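Local coordinates for Wnt inhibitor of Dorsal protein (Drosophila melanogaster, PDB 4KRR) that probably binds frizzled seven-transmembrane receptors as a secreted Wnt signalling ligand, of which this chain is the N-terminal domain and linker, at residues T12-K17 against V67-K72; S22-F27 against C34-F39; N49-E54 against S112-H117; K99-Y104 against A124-S129; I173-A178 against Q187-D192. All blocks are in the same frame, centred on the assembly; numbering follows the deposited sequence.

Interaction 1 (T12-K17 against V67-K72); sequences TGKGLK and VHTLTK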
# COMPACT_ATOMS: atom_id res chain seq x y z
N THR A 12 -5.08 0.00 -11.00
CA THR A 12 -5.06 1.30 -10.34
C THR A 12 -6.47 1.73 -9.92
O THR A 12 -6.68 2.22 -8.82
CB THR A 12 -4.45 2.39 -11.25
OG1 THR A 12 -3.11 2.03 -11.58
CG2 THR A 12 -4.45 3.74 -10.55
N GLY A 13 -7.43 1.52 -10.82
CA GLY A 13 -8.82 1.85 -10.55
C GLY A 13 -9.36 1.17 -9.31
O GLY A 13 -9.92 1.83 -8.43
N LYS A 14 -9.19 -0.14 -9.24
CA LYS A 14 -9.65 -0.92 -8.09
C LYS A 14 -8.85 -0.57 -6.85
O LYS A 14 -9.40 -0.48 -5.75
CB LYS A 14 -9.55 -2.43 -8.37
CG LYS A 14 -10.52 -2.96 -9.42
CD LYS A 14 -10.49 -4.48 -9.50
CE LYS A 14 -9.13 -5.01 -9.93
NZ LYS A 14 -9.04 -6.51 -9.88
N GLY A 15 -7.55 -0.36 -7.02
CA GLY A 15 -6.69 0.03 -5.91
C GLY A 15 -7.10 1.34 -5.28
O GLY A 15 -7.26 1.43 -4.06
N LEU A 16 -7.29 2.37 -6.10
CA LEU A 16 -7.65 3.70 -5.60
C LEU A 16 -9.03 3.72 -4.94
O LEU A 16 -9.26 4.47 -4.00
CB LEU A 16 -7.58 4.74 -6.72
CG LEU A 16 -6.19 4.98 -7.30
CD1 LEU A 16 -6.22 6.12 -8.31
CD2 LEU A 16 -5.19 5.27 -6.19
N LYS A 17 -9.95 2.89 -5.44
CA LYS A 17 -11.27 2.79 -4.83
C LYS A 17 -11.15 2.21 -3.42
O LYS A 17 -11.75 2.72 -2.47
CB LYS A 17 -12.20 1.93 -5.68
CG LYS A 17 -13.61 1.79 -5.10
CD LYS A 17 -14.48 0.92 -5.99
CE LYS A 17 -15.87 0.73 -5.38
NZ LYS A 17 -16.74 -0.11 -6.25
N VAL A 67 -0.70 -2.34 -4.83
CA VAL A 67 0.16 -3.52 -4.70
C VAL A 67 -0.61 -4.70 -4.11
O VAL A 67 -0.44 -5.84 -4.54
CB VAL A 67 1.42 -3.21 -3.86
CG1 VAL A 67 2.23 -4.47 -3.63
CG2 VAL A 67 2.27 -2.14 -4.56
N HIS A 68 -1.45 -4.42 -3.12
CA HIS A 68 -2.29 -5.44 -2.51
C HIS A 68 -3.23 -6.05 -3.56
O HIS A 68 -3.43 -7.26 -3.60
CB HIS A 68 -3.11 -4.84 -1.36
CG HIS A 68 -3.86 -5.86 -0.55
ND1 HIS A 68 -5.06 -6.40 -0.96
CD2 HIS A 68 -3.59 -6.42 0.65
CE1 HIS A 68 -5.49 -7.25 -0.05
NE2 HIS A 68 -4.62 -7.28 0.94
N THR A 69 -3.78 -5.19 -4.41
CA THR A 69 -4.68 -5.63 -5.47
C THR A 69 -3.92 -6.47 -6.49
O THR A 69 -4.39 -7.53 -6.91
CB THR A 69 -5.34 -4.43 -6.19
OG1 THR A 69 -6.11 -3.68 -5.24
CG2 THR A 69 -6.25 -4.91 -7.31
N LEU A 70 -2.74 -6.00 -6.88
CA LEU A 70 -1.91 -6.68 -7.86
C LEU A 70 -1.41 -8.03 -7.35
O LEU A 70 -1.42 -9.02 -8.08
CB LEU A 70 -0.72 -5.80 -8.27
CG LEU A 70 0.27 -6.42 -9.26
CD1 LEU A 70 -0.43 -6.82 -10.55
CD2 LEU A 70 1.43 -5.46 -9.54
N THR A 71 -0.99 -8.06 -6.09
CA THR A 71 -0.53 -9.29 -5.47
C THR A 71 -1.65 -10.33 -5.41
O THR A 71 -1.46 -11.49 -5.75
CB THR A 71 -0.02 -9.04 -4.04
OG1 THR A 71 1.00 -8.04 -4.06
CG2 THR A 71 0.53 -10.32 -3.42
N LYS A 72 -2.82 -9.88 -4.97
CA LYS A 72 -3.97 -10.77 -4.80
C LYS A 72 -4.48 -11.30 -6.13
O LYS A 72 -4.72 -12.50 -6.28
CB LYS A 72 -5.09 -10.05 -4.05
CG LYS A 72 -6.26 -10.94 -3.67
CD LYS A 72 -7.27 -10.19 -2.81
CE LYS A 72 -8.39 -11.11 -2.34
NZ LYS A 72 -9.38 -10.40 -1.49
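The methyl CG2 of Thr69 lies against the CE methylene of Lys14, with Thr69 CG2 at 3.9 Å from Lys14 CE. The other branch of the threonine faces the backbone: Thr69 OG1 comes 3.8 Å from Gly15 CA, a van der Waals approach. Both branches are placed by one torsion. With chi1 at -61°, OG1 sits beside its own backbone N and the methyl lies anti to it, so the hydroxyl meets Gly15 while the methyl meets Lys14. The hydroxyl also bonds to Ala65 O, one turn back in its helix, and this helps fix the rotation. Lys14 bends at chi3 (-63°), and its NZ runs on to a salt bridge with Asp73. The backbones come close here, Gly15 CA and Thr69 CA being 6.0 Å apart. With an alanine instead of Thr69, the CE methylene of Lys14 would probably lose its methyl partner and Ala65 O its hydroxyl. The contact is thus a close helix-helix approach at a glycine, joining helix 8-26 to helix 53-75. The latter packs through Val67, Leu70 and Thr71 against helix 97-107, and through His68 and Thr71 against strand 149-155.

Interaction 2 (S22-F27 against C34-F39); sequences SCQQSF and CPSQDF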
# COMPACT_ATOMS: atom_id res chain seq x y z
N SER A 22 -10.66 3.13 2.63
CA SER A 22 -9.87 2.99 3.84
C SER A 22 -9.49 4.35 4.40
O SER A 22 -9.48 4.56 5.61
CB SER A 22 -8.61 2.16 3.56
OG SER A 22 -8.95 0.82 3.21
N CYS A 23 -9.19 5.28 3.49
CA CYS A 23 -8.81 6.64 3.86
C CYS A 23 -9.97 7.38 4.52
O CYS A 23 -9.80 8.01 5.57
CB CYS A 23 -8.34 7.39 2.61
SG CYS A 23 -7.82 9.10 2.90
N GLN A 24 -11.15 7.29 3.92
CA GLN A 24 -12.33 7.97 4.45
C GLN A 24 -12.79 7.35 5.77
O GLN A 24 -13.38 8.03 6.61
CB GLN A 24 -13.47 7.97 3.43
CG GLN A 24 -13.18 8.82 2.20
CD GLN A 24 -14.37 8.97 1.28
OE1 GLN A 24 -15.19 8.06 1.15
NE2 GLN A 24 -14.48 10.13 0.64
N GLN A 25 -12.53 6.06 5.94
CA GLN A 25 -12.91 5.36 7.16
C GLN A 25 -11.95 5.70 8.31
O GLN A 25 -12.37 5.90 9.44
CB GLN A 25 -12.94 3.86 6.92
CG GLN A 25 -13.16 3.02 8.16
CD GLN A 25 -13.26 1.54 7.85
OE1 GLN A 25 -13.74 1.16 6.78
NE2 GLN A 25 -12.80 0.70 8.76
N SER A 26 -10.66 5.78 7.99
CA SER A 26 -9.65 6.07 9.01
C SER A 26 -9.65 7.53 9.45
O SER A 26 -9.18 7.86 10.54
CB SER A 26 -8.26 5.67 8.52
OG SER A 26 -8.17 4.27 8.31
N PHE A 27 -10.18 8.41 8.60
CA PHE A 27 -10.14 9.84 8.87
C PHE A 27 -11.52 10.46 9.07
O PHE A 27 -11.64 11.68 9.17
CB PHE A 27 -9.39 10.58 7.76
CG PHE A 27 -7.90 10.43 7.83
CD1 PHE A 27 -7.28 9.33 7.27
CD2 PHE A 27 -7.13 11.38 8.47
CE1 PHE A 27 -5.91 9.18 7.33
CE2 PHE A 27 -5.75 11.24 8.54
CZ PHE A 27 -5.14 10.14 7.97
N CYS A 34 -10.45 13.15 4.81
CA CYS A 34 -10.19 12.54 3.51
C CYS A 34 -11.33 12.75 2.52
O CYS A 34 -11.93 11.78 2.05
CB CYS A 34 -9.91 11.04 3.69
SG CYS A 34 -9.39 10.17 2.19
N PRO A 35 -11.65 14.02 2.20
CA PRO A 35 -12.72 14.24 1.22
C PRO A 35 -12.34 13.68 -0.14
O PRO A 35 -11.19 13.82 -0.56
CB PRO A 35 -12.83 15.77 1.16
CG PRO A 35 -11.50 16.26 1.59
CD PRO A 35 -11.02 15.28 2.62
N SER A 36 -13.30 13.04 -0.81
CA SER A 36 -13.04 12.35 -2.08
C SER A 36 -12.38 13.26 -3.12
O SER A 36 -11.51 12.81 -3.87
CB SER A 36 -14.33 11.74 -2.63
OG SER A 36 -15.35 12.71 -2.72
N GLN A 37 -12.80 14.52 -3.16
CA GLN A 37 -12.26 15.47 -4.12
C GLN A 37 -10.76 15.66 -3.92
O GLN A 37 -9.99 15.61 -4.87
CB GLN A 37 -12.99 16.81 -4.01
N ASP A 38 -10.36 15.87 -2.67
CA ASP A 38 -8.95 16.09 -2.35
C ASP A 38 -8.13 14.82 -2.50
O ASP A 38 -6.97 14.87 -2.90
CB ASP A 38 -8.80 16.65 -0.94
CG ASP A 38 -7.38 17.08 -0.63
OD1 ASP A 38 -6.72 17.62 -1.54
OD2 ASP A 38 -6.92 16.88 0.51
N PHE A 39 -8.72 13.68 -2.17
CA PHE A 39 -8.03 12.40 -2.26
C PHE A 39 -7.67 12.09 -3.71
O PHE A 39 -6.54 11.70 -4.01
CB PHE A 39 -8.90 11.27 -1.69
CG PHE A 39 -8.23 9.92 -1.73
CD1 PHE A 39 -7.42 9.50 -0.70
CD2 PHE A 39 -8.43 9.07 -2.81
CE1 PHE A 39 -6.81 8.26 -0.73
CE2 PHE A 39 -7.82 7.83 -2.86
CZ PHE A 39 -7.00 7.42 -1.81
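Cys23 and Cys34 meet end to end in a disulfide, SG to SG 2.0 Å, with chi3 at 119°. With both SG atoms anti to their backbone N (chi1 -180° at Cys23), the sulfurs meet between the two segments. Phe39 approaches the bridge obliquely: Cys23 SG is 4.7 Å from the ring centroid, 63° off the ring normal, and the ring atom nearest to Cys23 SG is Phe39 CD1, at 3.6 Å. This is a sulfur-aromatic contact. The bridge closes the short loop between helix 8-26 and helix 36-44, in keeping with the cysteine-rich build of Wnt proteins, and Pro35 takes the N-cap position of the second helix. Beside the bridge, Gln24 runs extended past Cys34: its CG lies 3.2 Å from Cys34 O, and its NE2 makes a weak bond to that same oxygen at 3.3 Å. A leucine at Gln24 would probably leave Cys34 O without this amide donor, though the bond lost would be a weak one. Phe27 sends only its CB against Cys34, at 4.1 Å from Cys34 CB. Its ring leads away from the bridge, into edge-to-face contacts with Tyr57, Tyr169 and Trp32.

Interaction 3 (N49-E54 against S112-H117); sequences NSPNRE and SGAIGH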
# COMPACT_ATOMS: atom_id res chain seq x y z
N ASN A 49 7.62 17.63 -4.24
CA ASN A 49 8.73 18.48 -3.84
C ASN A 49 8.81 18.64 -2.33
O ASN A 49 9.87 18.43 -1.73
CB ASN A 49 8.63 19.85 -4.52
CG ASN A 49 8.74 19.76 -6.03
OD1 ASN A 49 7.90 20.29 -6.76
ND2 ASN A 49 9.77 19.07 -6.51
N SER A 50 7.70 19.00 -1.71
CA SER A 50 7.66 19.17 -0.26
C SER A 50 6.33 18.70 0.30
O SER A 50 5.49 19.51 0.69
CB SER A 50 7.91 20.63 0.11
OG SER A 50 7.95 20.80 1.52
N PRO A 51 6.13 17.37 0.37
CA PRO A 51 4.85 16.81 0.80
C PRO A 51 4.61 17.00 2.29
O PRO A 51 5.54 16.91 3.09
CB PRO A 51 4.99 15.33 0.48
CG PRO A 51 6.46 15.07 0.56
CD PRO A 51 7.12 16.32 0.06
N ASN A 52 3.36 17.28 2.66
CA ASN A 52 2.97 17.30 4.06
C ASN A 52 2.53 15.90 4.51
O ASN A 52 2.49 14.97 3.70
CB ASN A 52 1.89 18.35 4.34
CG ASN A 52 0.61 18.12 3.55
OD1 ASN A 52 0.14 16.99 3.41
ND2 ASN A 52 0.04 19.21 3.05
N ARG A 53 2.19 15.77 5.78
CA ARG A 53 1.86 14.47 6.36
C ARG A 53 0.68 13.80 5.66
O ARG A 53 0.66 12.58 5.50
CB ARG A 53 1.58 14.60 7.86
CG ARG A 53 1.71 13.30 8.63
CD ARG A 53 1.15 13.41 10.04
NE ARG A 53 1.93 14.32 10.88
CZ ARG A 53 2.72 13.93 11.87
NH1 ARG A 53 2.85 12.64 12.15
NH2 ARG A 53 3.39 14.82 12.59
N GLU A 54 -0.30 14.59 5.23
CA GLU A 54 -1.45 14.04 4.53
C GLU A 54 -1.12 13.58 3.11
O GLU A 54 -1.67 12.60 2.63
CB GLU A 54 -2.63 15.02 4.53
CG GLU A 54 -3.25 15.23 5.91
CD GLU A 54 -2.36 16.05 6.82
OE1 GLU A 54 -1.84 17.08 6.35
OE2 GLU A 54 -2.16 15.65 7.99
N SER A 112 12.52 9.72 -5.28
CA SER A 112 13.67 10.22 -4.56
C SER A 112 13.19 11.09 -3.40
O SER A 112 11.98 11.29 -3.25
CB SER A 112 14.59 11.02 -5.49
OG SER A 112 15.80 11.38 -4.84
N GLY A 113 14.11 11.58 -2.59
CA GLY A 113 13.75 12.39 -1.44
C GLY A 113 12.82 11.65 -0.49
O GLY A 113 13.01 10.46 -0.22
N ALA A 114 11.80 12.35 -0.01
CA ALA A 114 10.83 11.77 0.91
C ALA A 114 9.98 10.72 0.21
O ALA A 114 9.66 9.68 0.79
CB ALA A 114 9.94 12.86 1.50
N ILE A 115 9.61 11.00 -1.04
CA ILE A 115 8.81 10.09 -1.84
C ILE A 115 9.47 8.72 -1.98
O ILE A 115 8.84 7.69 -1.74
CB ILE A 115 8.55 10.66 -3.24
CG1 ILE A 115 7.78 11.98 -3.14
CG2 ILE A 115 7.77 9.67 -4.09
CD1 ILE A 115 6.43 11.85 -2.48
N GLY A 116 10.74 8.72 -2.37
CA GLY A 116 11.48 7.48 -2.55
C GLY A 116 11.56 6.66 -1.28
O GLY A 116 11.38 5.44 -1.30
N HIS A 117 11.83 7.33 -0.16
CA HIS A 117 11.95 6.65 1.12
C HIS A 117 10.63 6.03 1.53
O HIS A 117 10.59 4.90 2.02
CB HIS A 117 12.42 7.62 2.21
CG HIS A 117 12.38 7.04 3.58
ND1 HIS A 117 13.33 6.16 4.05
CD2 HIS A 117 11.49 7.21 4.60
CE1 HIS A 117 13.03 5.81 5.29
NE2 HIS A 117 11.93 6.44 5.65
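Pro51 meets Ala114 and Ile115 through the outer corner of its ring. Followed outward, its CB stops short of both, 5.6 Å from Ala114 CB and 4.8 Å from Ile115 CD1. CG is where the touching happens: it lies 4.2 Å from Ala114 CB and 4.4 Å from Ile115 CD1, in reach of both methyls at once. Beyond it the ring turns back toward the backbone, and CD is again farther off, 4.7 Å from Ala114 CB. One carbon therefore carries the contact, and the two methyls it meets belong to successive residues of the same helical turn. Ala114 points its CB toward the proline directly, whereas Ile115 arrives by a folded chain: chi2 of -61° swings CD1 back from the extended position so that the methyl lies near the ring. All the atoms involved are carbons at loose van der Waals separations. The backbones stay well apart, Pro51 CA being 7.8 Å from Ala114 CA, so the meeting depends on side chains alone. In the fold, this joins the lead-in to helix 53-75 with the first turn of helix 113-127. Asn52, next after Pro51, is the N-cap of helix 53-75: its side chain caps a backbone N just past Glu54, and in return its backbone N donates to Asp55 OD2, consistent with a capping box. The backbone of Pro51 is hydrogen-bonded to Met197 and Gln198, just past strand 195-196, and Ala114 packs on Val195 of that strand, which therefore lies beside the two helix starts.

Interaction 4 (K99-Y104 against A124-S129); sequences KALEQY and ALLQRS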
# COMPACT_ATOMS: atom_id res chain seq x y z
N LYS A 99 7.19 -9.63 -5.75
CA LYS A 99 7.05 -9.63 -7.20
C LYS A 99 6.21 -8.44 -7.64
O LYS A 99 6.54 -7.76 -8.62
CB LYS A 99 6.41 -10.93 -7.69
CG LYS A 99 7.23 -12.18 -7.41
CD LYS A 99 8.53 -12.18 -8.20
CE LYS A 99 9.23 -13.52 -8.09
NZ LYS A 99 8.39 -14.63 -8.62
N ALA A 100 5.12 -8.19 -6.91
CA ALA A 100 4.21 -7.10 -7.22
C ALA A 100 4.87 -5.74 -6.99
O ALA A 100 4.66 -4.80 -7.76
CB ALA A 100 2.94 -7.22 -6.40
N LEU A 101 5.66 -5.64 -5.93
CA LEU A 101 6.40 -4.42 -5.63
C LEU A 101 7.40 -4.06 -6.74
O LEU A 101 7.73 -2.89 -6.93
CB LEU A 101 7.14 -4.56 -4.30
CG LEU A 101 6.27 -4.40 -3.05
CD1 LEU A 101 7.04 -4.82 -1.81
CD2 LEU A 101 5.79 -2.95 -2.93
N GLU A 102 7.88 -5.08 -7.45
CA GLU A 102 8.84 -4.85 -8.53
C GLU A 102 8.14 -4.34 -9.79
O GLU A 102 8.64 -3.45 -10.47
CB GLU A 102 9.63 -6.13 -8.83
CG GLU A 102 10.57 -6.55 -7.70
CD GLU A 102 11.16 -7.94 -7.91
OE1 GLU A 102 10.67 -8.66 -8.80
OE2 GLU A 102 12.11 -8.30 -7.18
N GLN A 103 6.97 -4.91 -10.10
CA GLN A 103 6.17 -4.43 -11.22
C GLN A 103 5.67 -3.01 -10.95
O GLN A 103 5.48 -2.22 -11.87
CB GLN A 103 4.99 -5.36 -11.50
CG GLN A 103 5.40 -6.79 -11.84
CD GLN A 103 4.42 -7.48 -12.77
OE1 GLN A 103 3.75 -6.83 -13.57
NE2 GLN A 103 4.35 -8.80 -12.68
N TYR A 104 5.47 -2.70 -9.67
CA TYR A 104 5.06 -1.36 -9.28
C TYR A 104 6.19 -0.36 -9.51
O TYR A 104 5.97 0.72 -10.05
CB TYR A 104 4.62 -1.33 -7.81
CG TYR A 104 4.08 0.01 -7.36
CD1 TYR A 104 4.94 1.00 -6.88
CD2 TYR A 104 2.72 0.30 -7.41
CE1 TYR A 104 4.45 2.24 -6.48
CE2 TYR A 104 2.23 1.53 -7.00
CZ TYR A 104 3.10 2.49 -6.54
OH TYR A 104 2.62 3.71 -6.13
N ALA A 124 8.31 -2.42 2.46
CA ALA A 124 8.72 -3.27 3.57
C ALA A 124 7.52 -3.71 4.42
O ALA A 124 7.50 -4.84 4.92
CB ALA A 124 9.73 -2.54 4.44
N LEU A 125 6.55 -2.83 4.57
CA LEU A 125 5.35 -3.13 5.33
C LEU A 125 4.57 -4.27 4.70
O LEU A 125 4.18 -5.22 5.37
CB LEU A 125 4.45 -1.90 5.44
CG LEU A 125 3.06 -2.17 6.01
CD1 LEU A 125 3.12 -2.46 7.51
CD2 LEU A 125 2.12 -1.02 5.70
N LEU A 126 4.35 -4.17 3.39
CA LEU A 126 3.62 -5.20 2.65
C LEU A 126 4.36 -6.53 2.67
O LEU A 126 3.73 -7.59 2.57
CB LEU A 126 3.40 -4.75 1.21
CG LEU A 126 2.51 -3.51 1.06
CD1 LEU A 126 2.55 -2.99 -0.36
CD2 LEU A 126 1.08 -3.84 1.48
N GLN A 127 5.68 -6.48 2.81
CA GLN A 127 6.48 -7.70 2.88
C GLN A 127 6.32 -8.39 4.22
O GLN A 127 6.45 -9.61 4.32
CB GLN A 127 7.95 -7.40 2.59
CG GLN A 127 8.24 -7.13 1.12
CD GLN A 127 9.69 -6.77 0.87
OE1 GLN A 127 10.30 -6.04 1.65
NE2 GLN A 127 10.25 -7.28 -0.22
N ARG A 128 6.04 -7.61 5.26
CA ARG A 128 5.82 -8.18 6.59
C ARG A 128 4.34 -8.20 6.94
O ARG A 128 3.97 -8.33 8.11
CB ARG A 128 6.62 -7.43 7.65
CG ARG A 128 6.20 -5.98 7.85
CD ARG A 128 6.95 -5.35 9.01
NE ARG A 128 6.48 -3.99 9.27
CZ ARG A 128 7.00 -2.91 8.71
NH1 ARG A 128 8.00 -3.02 7.85
NH2 ARG A 128 6.52 -1.71 9.00
N SER A 129 3.49 -8.07 5.93
CA SER A 129 2.04 -8.11 6.12
C SER A 129 1.44 -9.42 5.64
O SER A 129 0.27 -9.49 5.26
CB SER A 129 1.37 -6.93 5.40
OG SER A 129 1.71 -5.70 6.00
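Leu101 packs on Leu126 and Gln127 across an antiparallel helical hairpin, in which helix 97-107 and helix 113-127 follow each other in the chain and run in opposite directions. The contact between them is apolar and rests on the two methyl branches of this leucine. Leu101 CD2 meets Leu126 CD1 at 4.1 Å, and Leu101 CD1 meets Gln127 CG at 3.9 Å, so the fork spans two neighbouring residues of the facing helix. With chi1 at -77° and chi2 at 169°, the branches are set toward that helix, and the leucine crosses both partners obliquely. Leu126 and Leu101 also both touch Val67, so a third helix, 53-75, packs against the pair.

Polar interactions sit at the margin. Gln127 contributes its CG methylene to the packing and carries its amide onward, NE2 being hydrogen-bonded to Thr98 OG1, one residue before the segment. This ties the end of helix 113-127 to the start of helix 97-107. Where the second helix ends, Arg128 lays one face of its guanidinium against Leu125 CA, which sits toward the rim of the group, and Ser129 returns its side chain to the last turn: OG donates to Leu125 O over 2.6 Å, from 50° above the carbonyl plane.

Interaction 5 (I173-A178 against Q187-D192); sequences IQLEGA and QNIPLD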
# COMPACT_ATOMS: atom_id res chain seq x y z
N ILE A 173 7.96 11.19 10.62
CA ILE A 173 9.04 12.10 10.98
C ILE A 173 9.10 13.29 10.03
O ILE A 173 9.12 13.12 8.81
CB ILE A 173 10.41 11.40 10.95
CG1 ILE A 173 10.37 10.13 11.80
CG2 ILE A 173 11.51 12.35 11.43
CD1 ILE A 173 11.64 9.31 11.71
N GLN A 174 9.13 14.49 10.58
CA GLN A 174 9.25 15.69 9.76
C GLN A 174 10.71 16.01 9.49
O GLN A 174 11.54 15.99 10.40
CB GLN A 174 8.55 16.88 10.41
CG GLN A 174 8.47 18.10 9.50
CD GLN A 174 7.48 19.13 10.00
OE1 GLN A 174 6.96 19.02 11.11
NE2 GLN A 174 7.23 20.15 9.19
N LEU A 175 11.01 16.31 8.23
CA LEU A 175 12.37 16.61 7.82
C LEU A 175 12.55 18.09 7.56
O LEU A 175 11.67 18.74 6.98
CB LEU A 175 12.73 15.81 6.56
CG LEU A 175 12.54 14.30 6.63
CD1 LEU A 175 12.93 13.66 5.30
CD2 LEU A 175 13.34 13.70 7.78
N GLU A 176 13.68 18.63 7.99
CA GLU A 176 14.00 20.03 7.73
C GLU A 176 15.28 20.14 6.92
O GLU A 176 16.28 19.50 7.25
CB GLU A 176 14.12 20.79 9.05
CG GLU A 176 14.37 22.28 8.89
CD GLU A 176 14.43 23.01 10.22
OE1 GLU A 176 14.20 22.36 11.26
OE2 GLU A 176 14.71 24.22 10.22
N GLY A 177 15.25 20.94 5.86
CA GLY A 177 16.41 21.11 5.00
C GLY A 177 16.60 19.94 4.05
O GLY A 177 17.66 19.78 3.45
N ALA A 178 15.56 19.12 3.90
CA ALA A 178 15.63 17.97 3.01
C ALA A 178 15.44 18.36 1.55
O ALA A 178 14.76 19.34 1.25
CB ALA A 178 14.59 16.93 3.42
N GLN A 187 19.86 3.07 5.37
CA GLN A 187 20.12 2.76 6.77
C GLN A 187 20.35 4.00 7.64
O GLN A 187 20.98 3.91 8.69
CB GLN A 187 21.30 1.78 6.91
CG GLN A 187 20.96 0.35 6.54
CD GLN A 187 21.52 -0.66 7.52
OE1 GLN A 187 20.83 -1.60 7.93
NE2 GLN A 187 22.77 -0.47 7.92
N ASN A 188 19.84 5.14 7.20
CA ASN A 188 19.88 6.35 8.01
C ASN A 188 18.56 6.55 8.74
O ASN A 188 18.52 6.56 9.97
CB ASN A 188 20.20 7.57 7.15
CG ASN A 188 20.17 8.87 7.93
OD1 ASN A 188 19.49 9.82 7.55
ND2 ASN A 188 20.90 8.91 9.04
N ILE A 189 17.48 6.70 7.98
CA ILE A 189 16.14 6.75 8.55
C ILE A 189 15.53 5.36 8.51
O ILE A 189 15.57 4.69 7.48
CB ILE A 189 15.24 7.74 7.78
CG1 ILE A 189 15.80 9.16 7.90
CG2 ILE A 189 13.80 7.69 8.30
CD1 ILE A 189 14.93 10.22 7.25
N PRO A 190 14.98 4.90 9.65
CA PRO A 190 14.37 3.57 9.76
C PRO A 190 13.31 3.32 8.68
O PRO A 190 12.57 4.23 8.32
CB PRO A 190 13.73 3.58 11.15
CG PRO A 190 13.73 5.02 11.59
CD PRO A 190 14.92 5.63 10.93
N LEU A 191 13.26 2.09 8.19
CA LEU A 191 12.37 1.74 7.08
C LEU A 191 10.92 1.56 7.53
O LEU A 191 10.04 1.31 6.70
CB LEU A 191 12.88 0.47 6.39
CG LEU A 191 12.66 0.39 4.87
CD1 LEU A 191 13.37 1.55 4.17
CD2 LEU A 191 13.15 -0.94 4.33
N ASP A 192 10.67 1.68 8.83
CA ASP A 192 9.32 1.57 9.35
C ASP A 192 8.78 2.94 9.74
O ASP A 192 7.76 3.05 10.42
CB ASP A 192 9.26 0.61 10.54
CG ASP A 192 10.08 1.08 11.72
OD1 ASP A 192 11.00 1.89 11.51
OD2 ASP A 192 9.80 0.64 12.85
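This is a small apolar contact near the surface, between the segment that begins with strand 173-174 and the loop that leads back to its partner, strand 195-196. Its evidence is two carbon-carbon approaches, both made by Ile189. The closer one is tip to tip: Ile189 CD1 stands 3.9 Å from Leu175 CD2, each chain reaching out toward the other. The second is made by the shorter branch, Ile189 CG2 lying 4.3 Å from Ile173 CD1. Ile189 serves both partners because its branches diverge. With chi1 at -63°, CG2 is anti to the backbone N while CG1 takes the position beside it, and chi2 of -176° extends the longer arm so that its methyl arrives at the leucine. Ile173 and Leu175 are two residues apart in an extended chain, so both point toward Ile189, while Gln174 turns to the opposite side, where its NE2 bonds to Asp199. The backbones hold back from one another, Ile173 CA being 9.2 Å from Ile189 CA. Around this trio, Ile184 touches both Leu175 and Ile189, Val195 does likewise, and His117 of helix 113-127 also packs on Ile189. Backbone bonds of Ile173 to Leu194 and Phe196, and of Leu175 to Phe196, pair this segment with strand 195-196 and the residue before it. Since the touching atoms are all methyls, no polar group sets a direction between the two segments, and the contact is probably held by shape and by exclusion of water.

Shared helices connect most of the contacts: interactions 1 and 2 share helix 8-26, interactions 1 and 3 helix 53-75, and interactions 3 and 4 helix 113-127. Interactions 1 and 2 have centres 17 Å apart, touching where Leu16 O lies 3.8 Å from Phe39 CE2. Interactions 1 and 4 are closer, with centres 12 Å apart, and Val67 CG2 meets Tyr104 CD2 at 3.8 Å. Interactions 3 and 5, 10 Å between centres, join where His117 CE1 lies 3.4 Å from Pro190 O. Interaction 5 reaches interaction 4 as well, where Leu191 packs on Ala124. In interaction 1 the Lys14 side chain is about 10 Å from the sodium ion held by Cys74, Ile79 and Cys82.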